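Local coordinates for protein putative mandelate racemase (Bordetella bronchiseptica, PDB 3OZY) that is of unknown function but, as a magnesium-binding member of the enolase superfamily, probably abstracts a proton next to the carboxylate of a sugar diacid such as xylarate, at residues E254-R259 with R280-E286; A300-F306 with H324-W330. One frame throughout, in Å; residues are numbered along the deposited sequence.

Contact 1: E254-R259 with R280-E286. With MG (magnesium ion), chain C.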
loop_
_atom_site.group_PDB
_atom_site.type_symbol
_atom_site.label_atom_id
_atom_site.label_comp_id
_atom_site.label_asym_id
_atom_site.label_seq_id
_atom_site.Cartn_x
_atom_site.Cartn_y
_atom_site.Cartn_z
ATOM N N GLU A 254 -4.773 -12.473 0.336
ATOM C CA GLU A 254 -5.666 -11.491 0.951
ATOM C C GLU A 254 -4.955 -10.172 1.242
ATOM O O GLU A 254 -5.596 -9.126 1.314
ATOM C CB GLU A 254 -6.330 -12.031 2.207
ATOM C CG GLU A 254 -5.445 -12.049 3.418
ATOM C CD GLU A 254 -6.017 -12.929 4.494
ATOM O OE1 GLU A 254 -6.216 -12.444 5.620
ATOM O OE2 GLU A 254 -6.278 -14.104 4.194
ATOM N N ASN A 255 -3.633 -10.215 1.394
ATOM C CA ASN A 255 -2.882 -9.014 1.732
ATOM C C ASN A 255 -1.930 -8.549 0.632
ATOM O O ASN A 255 -1.071 -7.701 0.862
ATOM C CB ASN A 255 -2.187 -9.193 3.087
ATOM C CG ASN A 255 -3.179 -9.173 4.228
ATOM O OD1 ASN A 255 -3.981 -8.242 4.343
ATOM N ND2 ASN A 255 -3.159 -10.208 5.057
ATOM N N LEU A 256 -2.123 -9.100 -0.564
ATOM C CA LEU A 256 -1.418 -8.679 -1.775
ATOM C C LEU A 256 -2.407 -7.956 -2.667
ATOM O O LEU A 256 -3.581 -8.307 -2.715
ATOM C CB LEU A 256 -0.855 -9.893 -2.510
ATOM C CG LEU A 256 0.223 -10.663 -1.763
ATOM C CD1 LEU A 256 0.501 -11.961 -2.504
ATOM C CD2 LEU A 256 1.482 -9.822 -1.645
ATOM N N TYR A 257 -1.931 -6.936 -3.373
ATOM C CA TYR A 257 -2.810 -6.019 -4.088
ATOM C C TYR A 257 -2.472 -5.904 -5.567
ATOM O O TYR A 257 -1.306 -5.725 -5.934
ATOM C CB TYR A 257 -2.740 -4.632 -3.441
ATOM C CG TYR A 257 -3.294 -4.623 -2.035
ATOM C CD1 TYR A 257 -4.638 -4.341 -1.800
ATOM C CD2 TYR A 257 -2.481 -4.904 -0.935
ATOM C CE1 TYR A 257 -5.155 -4.345 -0.520
ATOM C CE2 TYR A 257 -2.997 -4.916 0.357
ATOM C CZ TYR A 257 -4.336 -4.630 0.554
ATOM O OH TYR A 257 -4.889 -4.629 1.821
ATOM N N THR A 258 -3.517 -5.957 -6.394
ATOM C CA THR A 258 -3.452 -5.857 -7.861
ATOM C C THR A 258 -2.795 -7.066 -8.503
ATOM O O THR A 258 -2.098 -7.854 -7.854
ATOM C CB THR A 258 -2.745 -4.571 -8.397
ATOM O OG1 THR A 258 -1.320 -4.755 -8.391
ATOM C CG2 THR A 258 -3.152 -3.323 -7.613
ATOM N N ARG A 259 -3.000 -7.182 -9.810
ATOM C CA ARG A 259 -2.383 -8.259 -10.562
ATOM C C ARG A 259 -0.854 -8.178 -10.524
ATOM O O ARG A 259 -0.177 -9.180 -10.759
ATOM C CB ARG A 259 -2.866 -8.238 -12.011
ATOM C CG ARG A 259 -2.290 -7.116 -12.844
ATOM C CD ARG A 259 -3.031 -7.028 -14.168
ATOM N NE ARG A 259 -4.365 -6.449 -14.000
ATOM C CZ ARG A 259 -5.269 -6.357 -14.972
ATOM N NH1 ARG A 259 -5.009 -6.839 -16.182
ATOM N NH2 ARG A 259 -6.441 -5.795 -14.729
ATOM N N ARG A 280 -10.733 -6.491 -2.108
ATOM C CA ARG A 280 -9.475 -5.986 -1.554
ATOM C C ARG A 280 -8.428 -5.669 -2.618
ATOM O O ARG A 280 -7.757 -4.644 -2.535
ATOM C CB ARG A 280 -8.861 -6.995 -0.562
ATOM C CG ARG A 280 -9.754 -7.350 0.612
ATOM C CD ARG A 280 -9.234 -8.567 1.392
ATOM N NE ARG A 280 -8.048 -8.307 2.215
ATOM C CZ ARG A 280 -8.085 -7.823 3.449
ATOM N NH1 ARG A 280 -9.254 -7.510 3.999
ATOM N NH2 ARG A 280 -6.960 -7.649 4.143
ATOM N N ALA A 281 -8.279 -6.559 -3.601
ATOM C CA ALA A 281 -7.123 -6.539 -4.493
ATOM C C ALA A 281 -7.306 -5.616 -5.690
ATOM O O ALA A 281 -6.387 -5.481 -6.502
ATOM C CB ALA A 281 -6.802 -7.962 -4.956
ATOM N N GLY A 282 -8.480 -5.000 -5.806
ATOM C CA GLY A 282 -8.728 -3.996 -6.829
ATOM C C GLY A 282 -10.156 -3.946 -7.348
ATOM O O GLY A 282 -10.521 -2.989 -8.038
ATOM N N GLY A 283 -10.979 -4.950 -7.041
ATOM C CA GLY A 283 -12.356 -4.957 -7.515
ATOM C C GLY A 283 -12.702 -6.239 -8.239
ATOM O O GLY A 283 -11.844 -7.103 -8.414
ATOM N N ILE A 284 -13.961 -6.380 -8.641
ATOM C CA ILE A 284 -14.319 -7.428 -9.584
ATOM C C ILE A 284 -13.478 -7.291 -10.865
ATOM O O ILE A 284 -12.972 -8.275 -11.391
ATOM C CB ILE A 284 -15.829 -7.376 -9.881
ATOM C CG1 ILE A 284 -16.595 -7.979 -8.695
ATOM C CG2 ILE A 284 -16.149 -8.090 -11.183
ATOM C CD1 ILE A 284 -18.121 -7.808 -8.772
ATOM N N THR A 285 -13.301 -6.065 -11.342
ATOM C CA THR A 285 -12.510 -5.830 -12.549
ATOM C C THR A 285 -11.105 -6.432 -12.428
ATOM O O THR A 285 -10.617 -7.115 -13.334
ATOM C CB THR A 285 -12.423 -4.327 -12.835
ATOM O OG1 THR A 285 -13.752 -3.799 -12.928
ATOM C CG2 THR A 285 -11.665 -4.051 -14.134
ATOM N N GLU A 286 -10.473 -6.202 -11.286
ATOM C CA GLU A 286 -9.108 -6.667 -11.086
ATOM C C GLU A 286 -9.045 -8.173 -10.781
ATOM O O GLU A 286 -8.166 -8.881 -11.286
ATOM C CB GLU A 286 -8.430 -5.842 -9.991
ATOM C CG GLU A 286 -6.919 -6.055 -9.885
ATOM C CD GLU A 286 -6.137 -5.487 -11.063
ATOM O OE1 GLU A 286 -6.738 -4.900 -11.992
ATOM O OE2 GLU A 286 -4.900 -5.646 -11.064
HETATM MG MG MG C . -6.370 -15.872 5.438
HETATM O O HOH W 1 -6.788 -14.412 7.262
HETATM O O HOH W 2 -4.294 -15.414 6.094
HETATM O O HOH W 3 -8.725 -16.128 5.414
#

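Contact 2: A300-F306 with H324-W330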
loop_
_atom_site.group_PDB
_atom_site.type_symbol
_atom_site.label_atom_id
_atom_site.label_comp_id
_atom_site.label_asym_id
_atom_site.label_seq_id
_atom_site.Cartn_x
_atom_site.Cartn_y
_atom_site.Cartn_z
ATOM N N ALA A 300 -4.089 -21.875 -9.623
ATOM C CA ALA A 300 -5.481 -21.737 -9.225
ATOM C C ALA A 300 -5.741 -20.352 -8.650
ATOM O O ALA A 300 -4.847 -19.743 -8.065
ATOM C CB ALA A 300 -5.834 -22.807 -8.185
ATOM N N TRP A 301 -6.965 -19.856 -8.837
ATOM C CA TRP A 301 -7.460 -18.681 -8.119
ATOM C C TRP A 301 -8.618 -19.130 -7.243
ATOM O O TRP A 301 -9.612 -19.651 -7.751
ATOM C CB TRP A 301 -7.925 -17.584 -9.079
ATOM C CG TRP A 301 -8.602 -16.434 -8.389
ATOM C CD1 TRP A 301 -8.014 -15.493 -7.584
ATOM C CD2 TRP A 301 -9.998 -16.105 -8.435
ATOM N NE1 TRP A 301 -8.962 -14.596 -7.131
ATOM C CE2 TRP A 301 -10.183 -14.951 -7.641
ATOM C CE3 TRP A 301 -11.105 -16.670 -9.068
ATOM C CZ2 TRP A 301 -11.433 -14.362 -7.462
ATOM C CZ3 TRP A 301 -12.344 -16.081 -8.888
ATOM C CH2 TRP A 301 -12.495 -14.938 -8.096
ATOM N N ASN A 302 -8.456 -18.954 -5.931
ATOM C CA ASN A 302 -9.480 -19.263 -4.928
ATOM C C ASN A 302 -9.456 -18.068 -3.987
ATOM O O ASN A 302 -8.558 -17.954 -3.153
ATOM C CB ASN A 302 -9.132 -20.541 -4.152
ATOM C CG ASN A 302 -9.072 -21.770 -5.032
ATOM O OD1 ASN A 302 -7.998 -22.296 -5.318
ATOM N ND2 ASN A 302 -10.229 -22.241 -5.463
ATOM N N PRO A 303 -10.418 -17.140 -4.135
ATOM C CA PRO A 303 -10.313 -15.867 -3.416
ATOM C C PRO A 303 -10.496 -15.991 -1.911
ATOM O O PRO A 303 -11.246 -16.838 -1.427
ATOM C CB PRO A 303 -11.472 -15.041 -3.989
ATOM C CG PRO A 303 -12.449 -16.069 -4.449
ATOM C CD PRO A 303 -11.583 -17.157 -5.036
ATOM N N HIS A 304 -9.814 -15.116 -1.187
ATOM C CA HIS A 304 -10.232 -14.740 0.149
ATOM C C HIS A 304 -11.559 -13.979 0.011
ATOM O O HIS A 304 -11.742 -13.216 -0.945
ATOM C CB HIS A 304 -9.142 -13.840 0.743
ATOM C CG HIS A 304 -9.533 -13.152 2.013
ATOM N ND1 HIS A 304 -10.255 -11.977 2.031
ATOM C CD2 HIS A 304 -9.265 -13.451 3.305
ATOM C CE1 HIS A 304 -10.436 -11.595 3.285
ATOM N NE2 HIS A 304 -9.839 -12.470 4.077
ATOM N N THR A 305 -12.495 -14.205 0.937
ATOM C CA THR A 305 -13.818 -13.568 0.869
ATOM C C THR A 305 -14.282 -12.990 2.213
ATOM O O THR A 305 -15.390 -12.461 2.316
ATOM C CB THR A 305 -14.879 -14.581 0.456
ATOM O OG1 THR A 305 -15.088 -15.482 1.550
ATOM C CG2 THR A 305 -14.456 -15.363 -0.778
ATOM N N PHE A 306 -13.428 -13.082 3.225
ATOM C CA PHE A 306 -13.825 -12.936 4.627
ATOM C C PHE A 306 -13.925 -11.472 5.067
ATOM O O PHE A 306 -12.907 -10.818 5.277
ATOM C CB PHE A 306 -12.775 -13.678 5.458
ATOM C CG PHE A 306 -13.150 -13.958 6.900
ATOM C CD1 PHE A 306 -13.630 -15.214 7.274
ATOM C CD2 PHE A 306 -12.906 -13.022 7.888
ATOM C CE1 PHE A 306 -13.901 -15.508 8.598
ATOM C CE2 PHE A 306 -13.188 -13.308 9.214
ATOM C CZ PHE A 306 -13.691 -14.559 9.562
ATOM N N HIS A 324 -11.769 -22.486 -12.408
ATOM C CA HIS A 324 -10.895 -22.935 -11.330
ATOM C C HIS A 324 -11.621 -23.900 -10.404
ATOM O O HIS A 324 -12.813 -23.743 -10.172
ATOM C CB HIS A 324 -10.393 -21.749 -10.514
ATOM C CG HIS A 324 -9.394 -20.906 -11.236
ATOM N ND1 HIS A 324 -8.137 -21.370 -11.563
ATOM C CD2 HIS A 324 -9.470 -19.640 -11.708
ATOM C CE1 HIS A 324 -7.479 -20.420 -12.205
ATOM N NE2 HIS A 324 -8.267 -19.364 -12.314
ATOM N N PRO A 325 -10.894 -24.884 -9.844
ATOM C CA PRO A 325 -11.528 -25.783 -8.872
ATOM C C PRO A 325 -12.081 -24.956 -7.725
ATOM O O PRO A 325 -11.418 -24.038 -7.240
ATOM C CB PRO A 325 -10.366 -26.639 -8.357
ATOM C CG PRO A 325 -9.237 -26.424 -9.317
ATOM C CD PRO A 325 -9.434 -25.072 -9.923
ATOM N N ALA A 326 -13.285 -25.272 -7.279
ATOM C CA ALA A 326 -13.921 -24.477 -6.235
ATOM C C ALA A 326 -13.411 -24.829 -4.841
ATOM O O ALA A 326 -13.362 -26.002 -4.472
ATOM C CB ALA A 326 -15.434 -24.650 -6.292
ATOM N N MET A 327 -13.037 -23.809 -4.078
ATOM C CA MET A 327 -12.696 -23.982 -2.671
ATOM C C MET A 327 -13.054 -22.648 -2.031
ATOM O O MET A 327 -12.190 -21.813 -1.741
ATOM C CB MET A 327 -11.214 -24.336 -2.500
ATOM C CG MET A 327 -10.797 -24.674 -1.060
ATOM S SD MET A 327 -11.790 -25.958 -0.260
ATOM C CE MET A 327 -11.187 -27.411 -1.116
ATOM N N PHE A 328 -14.357 -22.446 -1.866
ATOM C CA PHE A 328 -14.913 -21.117 -1.661
ATOM C C PHE A 328 -15.043 -20.765 -0.189
ATOM O O PHE A 328 -15.776 -21.420 0.555
ATOM C CB PHE A 328 -16.282 -20.987 -2.332
ATOM C CG PHE A 328 -16.834 -19.603 -2.250
ATOM C CD1 PHE A 328 -16.314 -18.608 -3.056
ATOM C CD2 PHE A 328 -17.820 -19.273 -1.335
ATOM C CE1 PHE A 328 -16.778 -17.313 -2.980
ATOM C CE2 PHE A 328 -18.294 -17.975 -1.255
ATOM C CZ PHE A 328 -17.770 -16.994 -2.078
ATOM N N GLU A 329 -14.346 -19.710 0.229
ATOM C CA GLU A 329 -14.302 -19.327 1.639
ATOM C C GLU A 329 -15.652 -18.831 2.158
ATOM O O GLU A 329 -16.240 -17.905 1.600
ATOM C CB GLU A 329 -13.228 -18.257 1.869
ATOM C CG GLU A 329 -13.098 -17.867 3.330
ATOM C CD GLU A 329 -11.883 -17.007 3.622
ATOM O OE1 GLU A 329 -11.481 -16.182 2.767
ATOM O OE2 GLU A 329 -11.326 -17.138 4.735
ATOM N N TRP A 330 -16.127 -19.447 3.242
ATOM C CA TRP A 330 -17.367 -19.020 3.884
ATOM C C TRP A 330 -17.169 -18.815 5.385
ATOM O O TRP A 330 -17.018 -19.776 6.138
ATOM C CB TRP A 330 -18.519 -20.010 3.625
ATOM C CG TRP A 330 -19.833 -19.366 3.947
ATOM C CD1 TRP A 330 -20.342 -19.127 5.191
ATOM C CD2 TRP A 330 -20.774 -18.821 3.013
ATOM N NE1 TRP A 330 -21.544 -18.464 5.087
ATOM C CE2 TRP A 330 -21.838 -18.276 3.761
ATOM C CE3 TRP A 330 -20.831 -18.758 1.617
ATOM C CZ2 TRP A 330 -22.940 -17.664 3.160
ATOM C CZ3 TRP A 330 -21.926 -18.158 1.019
ATOM C CH2 TRP A 330 -22.964 -17.612 1.792
HETATM O O HOH W 4 -12.971 -20.895 -4.766
HETATM O O HOH W 5 -12.465 -19.127 -2.481
#

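Contact 1: E254-R259 with R280-E286
Arg-280 and Glu-286 reach across from 280-286 to grip 254-259 near its two ends. The guanidinium of Arg-280 works through its edge: NE gives a nearly straight hydrogen bond of 2.7 Å to the backbone O of Glu-254, and NH2 meets Asn-255 OD1 at 3.0 Å, from above that carbonyl's plane. A long side chain bent at chi3 (73°) suits this place, since one planar group can hold two successive residues; Asn-255 ND2 donates to Glu-228.

One backbone bond, Thr-258 N to Ala-281 O, ties the middle, where the small Ala-281 lets the chains come close.

The salt bridge joins the exposed Arg-259 to the buried Glu-286. Arg-259 grips it side-on, NH2 to OE1 at 2.9 Å and NE to OE2 at 3.1 Å, the two planes turned 47° apart. Glu-286 OE2 also takes the backbone N of Arg-259 (2.7 Å) on its anti lone pair, so OE2 has two donors and three bonds from Arg-259 hold the carboxylate.

Beside the Arg-280 bonds, Glu-254 OE2 binds magnesium at 2.2 Å, with Asp-201 and Glu-227: the acidic metal triad at the C-terminal ends of the strands in an enolase-superfamily barrel.

Contact 2: A300-F306 with H324-W330
His-324 lays its imidazole against the backbone of strand 300-301: the ring face covers Trp-301 N, 3.3 Å above its plane, and Trp-301 CB makes a CH-pi contact 3.9 Å from the ring centroid. A flat ring suits a place against an extended chain, and its NE2 is bonded to Ser-291 O in helix 284-296, which fixes the ring's rotation.

Pro-325 offers its carbonyl O to Asn-302 ND2 at 2.8 Å, with the donor nearly on the line of the C=O. ND2 thus gives one hydrogen to Pro-325 O and the other to a water that also accepts from Met-327 N, in the loop leading into strand 328-331. Met-327 O shares a second water with Pro-303 O; this water donates to both oxygens, joining two acceptors that cannot bond to each other.

The two segments run roughly parallel, as successive strand regions of a TIM-type beta-alpha barrel do, joined through helix 309-321. Phe-328 packs against both the first segment and this helix: its CE1 lies 3.7 Å from Thr-305 CG2, and its side chain touches Leu-316.

Glu-329 points at the other segment and makes the largest contact. Its CG stands anti to the backbone N (chi1 -177°) and the chain runs on extended, carrying OE1 to Thr-305 N at 2.9 Å, on the anti side and 26° out of the carboxylate plane. Thr-305 donates a second bond, from OG1 to Glu-329 O, 2.7 Å, from above the carbonyl plane. Buried OE2 is satisfied by Ser-144 and by a salt bridge to Lys-171, while the carboxylate lies against Phe-306 CB.

How the contacts relate
Both contacts are largely buried and belong to the barrel domain, in series along the chain: helix 284-296, which starts in contact 1, leads into strand 300-301 of contact 2. Their chemistry differs. Contact 1 relies on charged groups, with arginines at both ends and a salt bridge whose arginine, Arg-259, is exposed while its glutamate is buried, whereas contact 2 is held by neutral donors, one buried carboxylate, bridging waters and aromatic packing. The two meet at His-304, whose CD2 lies 3.2 Å from Glu-254 OE2 and whose ND1 packs 3.6 Å from Arg-280 CD. This places His-304 beside Glu-254, which binds magnesium, its own ND1 bonded to Asp-277.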